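Long-range contacts in C2 toxin component I (Clostridium botulinum, PDB 2J3X), which is the enzymatic component of the binary C2 toxin, an ADP-ribosyltransferase that modifies actin in the cells it enters: residues A[104-109]-A[159-164]; A[113-118]-A[130-135]; A[122-127]-A[207-212]; A[136-141]-A[192-197]. The protein carries 2 engineered substitutions. All blocks are in the same frame, centred on the assembly; numbering follows the deposited sequence. Where two conformers were deposited one is given.

Contact 1: residues A[104-109]-A[159-164]; sequences FTPKEL and SVPVIV
Pro106 sets the carbons of its ring against three residues of 159-164, and apolar packing carries this contact. Its CD lies 3.7 Å from Val160 CG1 and 3.8 Å from Val162 CG2. Its CG meets Pro161 CD at 4.1 Å, one proline ring against the other. Val160 holds CG1 anti to the backbone N (chi1 174°), and this methyl does the touching. The side chains of Pro106 and Val162 pass each other in opposite directions. Farther on, Val164 CG2 meets both Phe104 CB and Leu109 CD1.

The loop after strand 98-102 is thus laid over Val162 and Val164 of strand 162-168. The two strands are neighbours in the mixed sheet of the N-terminal ADP-ribosyltransferase-type domain.

No direct hydrogen bond crosses. A water donates to Phe104 O and to Val162 O, the latter at 2.9 Å.

Inside the loop, Thr105 N donates to Glu108 OE1 at 3.0 Å, on the anti side of the carboxylate. Glu108 N returns a weak bond to Thr105 OG1. The two bonds link Thr105 and Glu108 across the 3-10 turn. Glu108 OE2 also forms a salt bridge with Lys143.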
# COMPACT_ATOMS: atom_id res chain seq x y z
N PHE A 104 11.53 -2.27 7.13
CA PHE A 104 10.19 -2.87 7.45
C PHE A 104 10.24 -3.41 8.86
O PHE A 104 11.15 -4.22 9.17
CB PHE A 104 9.78 -4.02 6.54
CG PHE A 104 9.24 -3.58 5.24
CD1 PHE A 104 10.11 -3.24 4.17
CD2 PHE A 104 7.87 -3.60 5.02
CE1 PHE A 104 9.59 -2.84 2.95
CE2 PHE A 104 7.35 -3.16 3.82
CZ PHE A 104 8.19 -2.80 2.77
N THR A 105 9.27 -3.02 9.69
CA THR A 105 9.06 -3.65 11.01
C THR A 105 8.11 -4.82 10.90
O THR A 105 7.44 -4.97 9.86
CB THR A 105 8.42 -2.63 12.00
OG1 THR A 105 7.16 -2.25 11.46
CG2 THR A 105 9.30 -1.39 12.12
N PRO A 106 8.02 -5.67 11.96
CA PRO A 106 7.00 -6.73 11.89
C PRO A 106 5.60 -6.20 11.58
O PRO A 106 4.92 -6.80 10.75
CB PRO A 106 7.05 -7.38 13.28
CG PRO A 106 8.52 -7.14 13.74
CD PRO A 106 8.88 -5.78 13.17
N LYS A 107 5.19 -5.09 12.20
CA LYS A 107 3.81 -4.59 11.94
C LYS A 107 3.60 -4.30 10.46
O LYS A 107 2.52 -4.55 9.92
CB LYS A 107 3.47 -3.30 12.72
CG LYS A 107 3.10 -3.55 14.15
CD LYS A 107 3.15 -2.23 14.92
CE LYS A 107 2.80 -2.50 16.40
NZ LYS A 107 2.47 -1.27 17.22
N GLU A 108 4.64 -3.76 9.80
CA GLU A 108 4.58 -3.47 8.36
C GLU A 108 4.61 -4.69 7.43
O GLU A 108 4.44 -4.55 6.21
CB GLU A 108 5.74 -2.52 7.98
CG GLU A 108 5.68 -1.20 8.70
CD GLU A 108 6.81 -0.30 8.25
OE1 GLU A 108 7.95 -0.57 8.64
OE2 GLU A 108 6.55 0.64 7.47
N LEU A 109 4.87 -5.87 8.01
CA LEU A 109 4.73 -7.15 7.32
C LEU A 109 3.44 -7.83 7.78
O LEU A 109 3.28 -9.01 7.59
CB LEU A 109 5.96 -8.05 7.63
CG LEU A 109 7.28 -7.45 7.17
CD1 LEU A 109 8.44 -8.29 7.72
CD2 LEU A 109 7.40 -7.36 5.62
N SER A 159 16.16 -3.95 18.91
CA SER A 159 14.86 -4.19 19.52
C SER A 159 13.82 -4.75 18.53
O SER A 159 12.72 -5.14 18.96
CB SER A 159 14.33 -2.92 20.19
OG SER A 159 13.83 -2.00 19.20
N VAL A 160 14.12 -4.73 17.22
CA VAL A 160 13.17 -5.13 16.16
C VAL A 160 13.63 -6.53 15.74
O VAL A 160 14.77 -6.68 15.30
CB VAL A 160 13.21 -4.15 14.98
CG1 VAL A 160 12.32 -4.66 13.81
CG2 VAL A 160 12.73 -2.71 15.44
N PRO A 161 12.81 -7.57 15.97
CA PRO A 161 13.26 -8.96 15.86
C PRO A 161 13.26 -9.54 14.44
O PRO A 161 13.50 -10.72 14.28
CB PRO A 161 12.27 -9.71 16.75
CG PRO A 161 10.99 -8.91 16.57
CD PRO A 161 11.44 -7.49 16.59
N VAL A 162 12.96 -8.71 13.44
CA VAL A 162 13.12 -9.14 12.02
C VAL A 162 14.06 -8.20 11.30
O VAL A 162 14.16 -6.99 11.62
CB VAL A 162 11.75 -9.20 11.26
CG1 VAL A 162 10.79 -10.09 12.07
CG2 VAL A 162 11.22 -7.79 11.00
N ILE A 163 14.74 -8.75 10.30
CA ILE A 163 15.68 -7.98 9.45
C ILE A 163 15.26 -8.35 8.04
O ILE A 163 15.12 -9.51 7.75
CB ILE A 163 17.16 -8.38 9.70
CG1 ILE A 163 17.64 -7.97 11.11
CG2 ILE A 163 18.10 -7.68 8.72
CD1 ILE A 163 18.86 -8.76 11.50
N VAL A 164 15.04 -7.36 7.16
CA VAL A 164 14.70 -7.63 5.81
C VAL A 164 15.81 -7.18 4.89
O VAL A 164 16.09 -6.00 4.82
CB VAL A 164 13.37 -6.87 5.44
CG1 VAL A 164 12.91 -7.21 4.01
CG2 VAL A 164 12.26 -7.27 6.47
O HOH W 1 13.45 -4.69 10.05

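Contact 2: residues A[113-118]-A[130-135]; sequences FSIRDV and DKVRQQ. With SO4 (sulfate ion), chain O; SO4 (sulfate ion), chain Q.
Phe113 takes the side chain of Lys131 over one face of its ring. Lys131 CE sits above the ring centre, 3.5 Å from the centroid, as a CH-pi contact. NZ follows in a cation-pi interaction, 4.6 Å from the centroid and 19° off the ring normal. Val132 and Gln135 meet the ring at its edge. Val132 CG2 is 3.8 Å from Phe113 CE1. Gln135 OE1 is 3.4 Å from Phe113 CE2, with the amide plane 82° from the ring plane. Val132 CG2 also meets Ile115 CD1 at 3.7 Å, and that one methyl serves both partners.

Further partners surround these groups. The Lys131 chain runs straight as far as CE and then bends (chi4 68°). The bend carries NZ to a sulfate ion, where it donates to O2 of that sulfate (chain Q) at 2.8 Å. Gln135 NE2 has a weak bond to Gly110 O. Another sulfate, chain O, takes the backbone N-H groups of Ile115 and Arg116 on two of its oxygens. Both ions probably come from the crystallisation liquor. Ser114 OG donates to Asp117 OD1 within the loop. The Arg116 side chain leads off to the carbonyls of Asp207 and Glu158, and its charge lies against the ring of Tyr208.

The contact joins one side of helix 126-136 to the loop that precedes it. Ile115 and Val132 both continue onto Ile209 of strand 206-216, which places the helix and its loop over that strand. Ile115 also packs on Pro161, just before strand 162-168.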
# COMPACT_ATOMS: atom_id res chain seq x y z
N PHE A 113 1.95 -10.67 16.11
CA PHE A 113 2.27 -11.63 17.19
C PHE A 113 3.74 -11.51 17.50
O PHE A 113 4.51 -10.94 16.71
CB PHE A 113 1.94 -13.09 16.80
CG PHE A 113 2.52 -13.50 15.46
CD1 PHE A 113 3.80 -14.03 15.36
CD2 PHE A 113 1.76 -13.35 14.31
CE1 PHE A 113 4.29 -14.39 14.09
CE2 PHE A 113 2.25 -13.71 13.07
CZ PHE A 113 3.49 -14.26 12.96
N SER A 114 4.16 -12.07 18.63
CA SER A 114 5.53 -11.87 19.10
C SER A 114 6.47 -12.87 18.43
O SER A 114 6.06 -13.96 18.00
CB SER A 114 5.62 -12.06 20.62
OG SER A 114 4.99 -13.29 20.97
N ILE A 115 7.73 -12.44 18.33
CA ILE A 115 8.70 -13.21 17.58
C ILE A 115 9.73 -13.88 18.51
O ILE A 115 10.01 -15.08 18.37
CB ILE A 115 9.41 -12.26 16.57
CG1 ILE A 115 8.45 -11.77 15.48
CG2 ILE A 115 10.66 -12.94 16.02
CD1 ILE A 115 7.81 -12.84 14.77
N ARG A 116 10.26 -13.12 19.46
CA ARG A 116 11.22 -13.69 20.43
C ARG A 116 10.40 -14.20 21.61
O ARG A 116 10.19 -13.46 22.57
CB ARG A 116 12.17 -12.63 20.88
CG ARG A 116 13.16 -12.19 19.74
CD ARG A 116 13.94 -10.98 20.21
NE ARG A 116 15.01 -10.61 19.26
CZ ARG A 116 15.47 -9.38 19.12
NH1 ARG A 116 14.93 -8.37 19.83
NH2 ARG A 116 16.45 -9.13 18.24
N ASP A 117 10.02 -15.47 21.56
CA ASP A 117 9.03 -16.01 22.55
C ASP A 117 9.65 -16.80 23.68
O ASP A 117 8.93 -17.22 24.63
CB ASP A 117 8.07 -17.01 21.93
CG ASP A 117 7.07 -16.40 21.02
OD1 ASP A 117 7.00 -15.17 20.93
OD2 ASP A 117 6.28 -17.19 20.42
N VAL A 118 10.94 -17.07 23.62
CA VAL A 118 11.47 -18.06 24.55
C VAL A 118 12.79 -17.58 25.15
O VAL A 118 13.40 -16.67 24.63
CB VAL A 118 11.55 -19.49 23.92
CG1 VAL A 118 10.20 -19.95 23.43
CG2 VAL A 118 12.58 -19.53 22.81
N ASP A 130 8.38 -20.90 11.49
CA ASP A 130 7.48 -21.51 10.55
C ASP A 130 6.16 -20.74 10.35
O ASP A 130 5.64 -20.62 9.22
CB ASP A 130 7.18 -22.96 10.99
CG ASP A 130 8.41 -23.87 10.86
OD1 ASP A 130 9.43 -23.48 10.26
OD2 ASP A 130 8.32 -25.02 11.36
N LYS A 131 5.62 -20.22 11.45
CA LYS A 131 4.40 -19.40 11.38
C LYS A 131 4.64 -18.14 10.54
O LYS A 131 3.80 -17.79 9.69
CB LYS A 131 4.01 -19.05 12.82
CG LYS A 131 2.85 -18.11 12.93
CD LYS A 131 2.51 -17.94 14.41
CE LYS A 131 1.37 -16.95 14.57
NZ LYS A 131 0.11 -17.46 14.06
N VAL A 132 5.78 -17.48 10.76
CA VAL A 132 6.17 -16.29 9.96
C VAL A 132 6.31 -16.69 8.48
O VAL A 132 5.74 -16.00 7.62
CB VAL A 132 7.49 -15.66 10.48
CG1 VAL A 132 8.03 -14.62 9.47
CG2 VAL A 132 7.28 -14.97 11.85
N ARG A 133 7.03 -17.79 8.19
CA ARG A 133 7.18 -18.27 6.80
C ARG A 133 5.82 -18.50 6.14
O ARG A 133 5.57 -18.04 5.02
CB ARG A 133 7.95 -19.57 6.78
CG ARG A 133 9.44 -19.38 6.94
CD ARG A 133 10.09 -20.77 7.15
NE ARG A 133 11.55 -20.69 7.16
CZ ARG A 133 12.35 -21.71 7.46
NH1 ARG A 133 11.81 -22.88 7.87
NH2 ARG A 133 13.67 -21.57 7.41
N GLN A 134 4.91 -19.17 6.83
CA GLN A 134 3.62 -19.46 6.21
C GLN A 134 2.82 -18.18 5.94
O GLN A 134 2.15 -18.05 4.91
CB GLN A 134 2.84 -20.48 7.05
CG GLN A 134 3.42 -21.90 6.95
CD GLN A 134 3.69 -22.28 5.47
OE1 GLN A 134 2.76 -22.36 4.65
NE2 GLN A 134 4.96 -22.46 5.12
N GLN A 135 2.94 -17.19 6.82
CA GLN A 135 2.14 -15.97 6.61
C GLN A 135 2.75 -15.03 5.56
O GLN A 135 2.02 -14.42 4.75
CB GLN A 135 2.03 -15.27 7.93
CG GLN A 135 1.35 -13.94 7.87
CD GLN A 135 1.05 -13.40 9.27
OE1 GLN A 135 0.62 -14.15 10.14
NE2 GLN A 135 1.23 -12.11 9.44
S SO4 O . 8.80 -9.63 20.18
O1 SO4 O . 9.50 -8.37 20.18
O2 SO4 O . 8.20 -9.80 18.85
O3 SO4 O . 9.66 -10.77 20.46
O4 SO4 O . 7.71 -9.67 21.21
S SO4 Q . -2.17 -14.79 15.62
O1 SO4 Q . -2.25 -13.34 15.66
O2 SO4 Q . -1.48 -15.15 14.38
O3 SO4 Q . -1.36 -15.15 16.81
O4 SO4 Q . -3.46 -15.44 15.58

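Contact 3: residues A[122-127]-A[207-212]; sequences RDISDE and DYILIE
Ile124 and Asp207 join the lead-in of helix 126-136 to the beginning of strand 206-216, by apolar packing and a bridging water. Ile124 does most of the packing. Its CD1 lies on the strand backbone, 3.5 Å from Tyr208 C and 3.7 Å from Ile209 N. The same methyl meets Ile209 CG1 at 4.1 Å. CD1 stands anti to CA (chi2 166°), which extends the branch to the strand. The side chain also touches Ile115 and Ile200. Ile124 N is buried here and has no partner in the model.

The polar part lies at the Arg122 end. A water donates to Arg122 O at 2.7 Å and accepts from Asp207 N at 2.9 Å. Arg122 O also comes 3.6 Å from Asp207 CB. The Arg122 side chain leads away, and its NE binds Glu119 O.

Two carboxylates come close together nearby. Asp123 OD1 is 3.9 Å from Asp207 OD2, with the two planes 17° apart. Asp123 OD2 is also close to Glu119 OE2. The crystals are of the toxin at pH 3.0, so some of these groups may well be protonated. Asp207 OD1 has a weak bond to Thr202 OG1.

A classic beta bulge sets Arg122 and Asp123 opposite Val118, and Ser125 then takes the N-cap position of the helix. Ile209, beside Ile124, also touches Leu129 and Val132. These contacts lay helix 126-136 on the mixed sheet, within the first of the chain's two ADP-ribosyltransferase-type domains.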
# COMPACT_ATOMS: atom_id res chain seq x y z
N ARG A 122 14.29 -13.65 24.35
CA ARG A 122 15.54 -13.44 23.61
C ARG A 122 15.63 -14.37 22.41
O ARG A 122 16.22 -14.00 21.38
CB ARG A 122 16.74 -13.66 24.54
CG ARG A 122 17.05 -12.44 25.41
CD ARG A 122 18.09 -12.76 26.45
NE ARG A 122 17.68 -13.80 27.38
CZ ARG A 122 18.45 -14.30 28.35
NH1 ARG A 122 19.70 -13.86 28.52
NH2 ARG A 122 17.99 -15.27 29.13
N ASP A 123 15.04 -15.55 22.51
CA ASP A 123 15.22 -16.51 21.45
C ASP A 123 13.96 -16.74 20.66
O ASP A 123 12.85 -16.44 21.12
CB ASP A 123 15.73 -17.86 21.98
CG ASP A 123 17.11 -17.74 22.65
OD1 ASP A 123 17.78 -16.69 22.55
OD2 ASP A 123 17.48 -18.73 23.32
N ILE A 124 14.12 -17.34 19.49
CA ILE A 124 13.01 -17.53 18.58
C ILE A 124 12.82 -19.01 18.33
O ILE A 124 13.79 -19.71 18.00
CB ILE A 124 13.29 -16.80 17.23
CG1 ILE A 124 13.49 -15.31 17.51
CG2 ILE A 124 12.15 -16.99 16.22
CD1 ILE A 124 14.12 -14.48 16.31
N SER A 125 11.59 -19.50 18.52
CA SER A 125 11.28 -20.90 18.34
C SER A 125 11.17 -21.19 16.84
O SER A 125 10.73 -20.35 16.05
CB SER A 125 9.92 -21.20 19.01
OG SER A 125 9.55 -22.55 18.77
N ASP A 126 11.53 -22.40 16.44
CA ASP A 126 11.29 -22.86 15.06
C ASP A 126 9.81 -22.83 14.71
O ASP A 126 9.44 -22.59 13.58
CB ASP A 126 11.81 -24.29 14.85
CG ASP A 126 13.29 -24.34 14.72
OD1 ASP A 126 13.92 -23.25 14.60
OD2 ASP A 126 13.85 -25.48 14.76
N GLU A 127 8.97 -23.12 15.68
CA GLU A 127 7.54 -22.97 15.48
C GLU A 127 7.11 -21.57 14.99
O GLU A 127 6.24 -21.43 14.07
CB GLU A 127 6.80 -23.32 16.77
CG GLU A 127 5.29 -23.25 16.60
CD GLU A 127 4.51 -23.83 17.80
OE1 GLU A 127 5.10 -23.96 18.85
OE2 GLU A 127 3.29 -24.14 17.68
N ASP A 207 19.08 -12.68 18.61
CA ASP A 207 18.38 -13.46 17.57
C ASP A 207 17.32 -12.70 16.78
O ASP A 207 16.58 -11.85 17.34
CB ASP A 207 17.73 -14.68 18.15
CG ASP A 207 18.77 -15.68 18.65
OD1 ASP A 207 19.90 -15.26 18.96
OD2 ASP A 207 18.48 -16.86 18.71
N TYR A 208 17.26 -13.04 15.48
CA TYR A 208 16.39 -12.32 14.53
C TYR A 208 15.86 -13.30 13.52
O TYR A 208 16.51 -14.31 13.19
CB TYR A 208 17.20 -11.27 13.72
CG TYR A 208 17.87 -10.24 14.55
CD1 TYR A 208 19.15 -10.45 15.08
CD2 TYR A 208 17.25 -8.98 14.77
CE1 TYR A 208 19.79 -9.42 15.85
CE2 TYR A 208 17.89 -7.97 15.52
CZ TYR A 208 19.13 -8.20 16.06
OH TYR A 208 19.79 -7.22 16.80
N ILE A 209 14.68 -13.02 13.00
CA ILE A 209 14.31 -13.67 11.75
C ILE A 209 14.88 -12.80 10.61
O ILE A 209 14.53 -11.62 10.47
CB ILE A 209 12.79 -13.83 11.60
CG1 ILE A 209 12.27 -14.86 12.64
CG2 ILE A 209 12.43 -14.36 10.16
CD1 ILE A 209 10.73 -15.05 12.63
N LEU A 210 15.77 -13.40 9.80
CA LEU A 210 16.39 -12.71 8.65
C LEU A 210 15.57 -13.14 7.45
O LEU A 210 15.48 -14.32 7.10
CB LEU A 210 17.85 -13.15 8.49
CG LEU A 210 18.59 -12.61 7.26
CD1 LEU A 210 18.72 -11.05 7.32
CD2 LEU A 210 19.98 -13.33 7.22
N ILE A 211 14.99 -12.14 6.81
CA ILE A 211 14.12 -12.35 5.66
C ILE A 211 14.84 -11.85 4.44
O ILE A 211 15.31 -10.69 4.43
CB ILE A 211 12.80 -11.56 5.83
CG1 ILE A 211 12.04 -12.05 7.07
CG2 ILE A 211 11.96 -11.60 4.49
CD1 ILE A 211 11.01 -11.03 7.58
N GLU A 212 14.94 -12.69 3.42
CA GLU A 212 15.41 -12.23 2.10
C GLU A 212 14.17 -11.84 1.30
O GLU A 212 13.27 -12.66 1.08
CB GLU A 212 16.10 -13.37 1.34
CG GLU A 212 17.28 -13.99 2.06
CD GLU A 212 18.43 -13.02 2.35
OE1 GLU A 212 18.60 -12.01 1.60
OE2 GLU A 212 19.17 -13.29 3.33
O HOH W 2 18.07 -11.98 21.26

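Contact 4: residues A[136-141]-A[192-197]; sequences IINQEY and SIIPES
Ile136 has CG1 between its backbone N and carbonyl carbon (chi1 78°), and this brings CG1 to 3.8 Å from Pro195 CB. Asn138 has a positive phi (64°), as expected at the third position of a type II beta turn. The turn runs from Ile136 to Gln139. It takes the chain from helix 126-136 into strand 141-143, an edge strand antiparallel to strand 191-203.

Asn138 N donates to Pro195 O at 2.8 Å, almost straight at 177°. Tyr141 and Ile193 form an antiparallel hydrogen-bonded pair. Tyr141 N meets Ile193 O at 3.0 Å. Ile193 N returns a bond to Tyr141 O.

Side chains fill in around the backbone. Pro195 CD lies at the edge of the Tyr141 ring, in its plane, 3.9 Å from CE2. Ile137 CD1 also touches Pro195. Toward the strand start, Glu140 CG is 3.4 Å from Ser192 CB, and Glu140 also packs on Ile194.

Gln139 turns its amide away. OE1 accepts from Glu140 N and from Arg368, and NE2 binds Glu424, which ties the turn to the second half of the chain.

Gln139 O is buried and has no hydrogen-bond partner in the model. Proline has no N-H to offer, and the carbonyl rests instead against Pro195 CD at 3.1 Å and Ile194 CA at 3.4 Å.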
# COMPACT_ATOMS: atom_id res chain seq x y z
N ILE A 136 4.09 -14.87 5.58
CA ILE A 136 4.65 -13.79 4.78
C ILE A 136 5.30 -14.18 3.43
O ILE A 136 5.50 -13.30 2.58
CB ILE A 136 5.66 -12.91 5.58
CG1 ILE A 136 7.02 -13.60 5.73
CG2 ILE A 136 5.13 -12.49 7.00
CD1 ILE A 136 8.12 -12.73 6.28
N ILE A 137 5.70 -15.42 3.23
CA ILE A 137 6.49 -15.76 2.01
C ILE A 137 5.57 -15.62 0.81
O ILE A 137 4.43 -16.07 0.84
CB ILE A 137 7.04 -17.21 2.10
CG1 ILE A 137 8.11 -17.28 3.22
CG2 ILE A 137 7.61 -17.69 0.76
CD1 ILE A 137 9.14 -16.35 3.02
N ASN A 138 6.06 -14.93 -0.21
CA ASN A 138 5.32 -14.62 -1.42
C ASN A 138 4.09 -13.69 -1.22
O ASN A 138 3.22 -13.59 -2.10
CB ASN A 138 4.88 -15.89 -2.11
CG ASN A 138 4.93 -15.75 -3.59
OD1 ASN A 138 5.45 -14.76 -4.11
ND2 ASN A 138 4.37 -16.71 -4.31
N GLN A 139 3.97 -13.08 -0.05
CA GLN A 139 3.03 -11.99 0.12
C GLN A 139 3.73 -10.70 -0.27
O GLN A 139 4.97 -10.66 -0.30
CB GLN A 139 2.56 -11.90 1.60
CG GLN A 139 1.49 -10.79 1.82
CD GLN A 139 0.29 -11.00 0.94
OE1 GLN A 139 0.22 -10.46 -0.18
NE2 GLN A 139 -0.65 -11.83 1.40
N GLU A 140 2.98 -9.66 -0.61
CA GLU A 140 3.63 -8.43 -1.10
C GLU A 140 3.23 -7.25 -0.24
O GLU A 140 2.02 -6.95 -0.07
CB GLU A 140 3.23 -8.20 -2.55
CG GLU A 140 3.94 -7.00 -3.20
CD GLU A 140 3.73 -6.99 -4.70
OE1 GLU A 140 2.64 -7.41 -5.18
OE2 GLU A 140 4.65 -6.54 -5.42
N TYR A 141 4.23 -6.58 0.32
CA TYR A 141 4.00 -5.53 1.33
C TYR A 141 4.54 -4.20 0.85
O TYR A 141 5.75 -4.02 0.72
CB TYR A 141 4.73 -5.90 2.62
CG TYR A 141 4.23 -7.20 3.21
CD1 TYR A 141 3.05 -7.24 3.97
CD2 TYR A 141 4.96 -8.40 3.01
CE1 TYR A 141 2.61 -8.46 4.52
CE2 TYR A 141 4.53 -9.60 3.55
CZ TYR A 141 3.36 -9.63 4.32
OH TYR A 141 2.93 -10.83 4.87
N SER A 192 7.40 -2.30 -3.07
CA SER A 192 6.98 -3.37 -2.18
C SER A 192 8.11 -4.35 -1.97
O SER A 192 9.06 -4.40 -2.77
CB SER A 192 5.80 -4.15 -2.77
OG SER A 192 4.67 -3.27 -2.87
N ILE A 193 7.98 -5.12 -0.90
CA ILE A 193 8.91 -6.24 -0.65
C ILE A 193 8.07 -7.52 -0.70
O ILE A 193 6.98 -7.56 -0.13
CB ILE A 193 9.59 -6.08 0.69
CG1 ILE A 193 10.68 -5.02 0.61
CG2 ILE A 193 10.37 -7.36 1.04
CD1 ILE A 193 12.02 -5.54 -0.16
N ILE A 194 8.60 -8.53 -1.39
CA ILE A 194 8.04 -9.87 -1.41
C ILE A 194 9.03 -10.82 -0.68
O ILE A 194 10.11 -11.12 -1.22
CB ILE A 194 7.84 -10.35 -2.83
CG1 ILE A 194 6.90 -9.42 -3.60
CG2 ILE A 194 7.25 -11.79 -2.82
CD1 ILE A 194 6.80 -9.77 -5.11
N PRO A 195 8.70 -11.23 0.54
CA PRO A 195 9.64 -12.11 1.29
C PRO A 195 9.74 -13.41 0.50
O PRO A 195 8.72 -13.95 0.05
CB PRO A 195 8.87 -12.36 2.61
CG PRO A 195 8.13 -11.04 2.80
CD PRO A 195 7.52 -10.86 1.39
N GLU A 196 10.98 -13.87 0.29
CA GLU A 196 11.21 -15.11 -0.46
C GLU A 196 11.70 -16.25 0.42
O GLU A 196 11.42 -17.42 0.09
CB GLU A 196 12.19 -14.85 -1.60
CG GLU A 196 11.73 -13.71 -2.57
CD GLU A 196 10.60 -14.08 -3.52
OE1 GLU A 196 10.05 -15.21 -3.43
OE2 GLU A 196 10.23 -13.20 -4.36
N SER A 197 12.36 -15.92 1.53
CA SER A 197 12.84 -16.93 2.50
C SER A 197 13.03 -16.27 3.85
O SER A 197 13.13 -15.06 3.93
CB SER A 197 14.17 -17.56 2.07
OG SER A 197 15.17 -16.58 1.95

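Overall arrangement
The four contacts gather on and beside one mixed sheet in the N-terminal half of the chain. Contacts 1, 3 and 4 reach its neighbouring strands 162-168, 206-216 and 191-203. Contact 2 lies over strand 206-216 and shares helix 126-136 with contact 3. The centres of contacts 2 and 3 are about 7 Å apart. Contact 4 has direct backbone hydrogen bonds across its segments, as an edge strand joining the sheet. Contacts 1 and 3 rely on apolar side chains and a bridging water, contact 2 on a lysine over a ring. All are partly buried. Contact 4 lies nearest the chain centre, and contacts 2 and 3 are farther out, with two close carboxylates in contact 3.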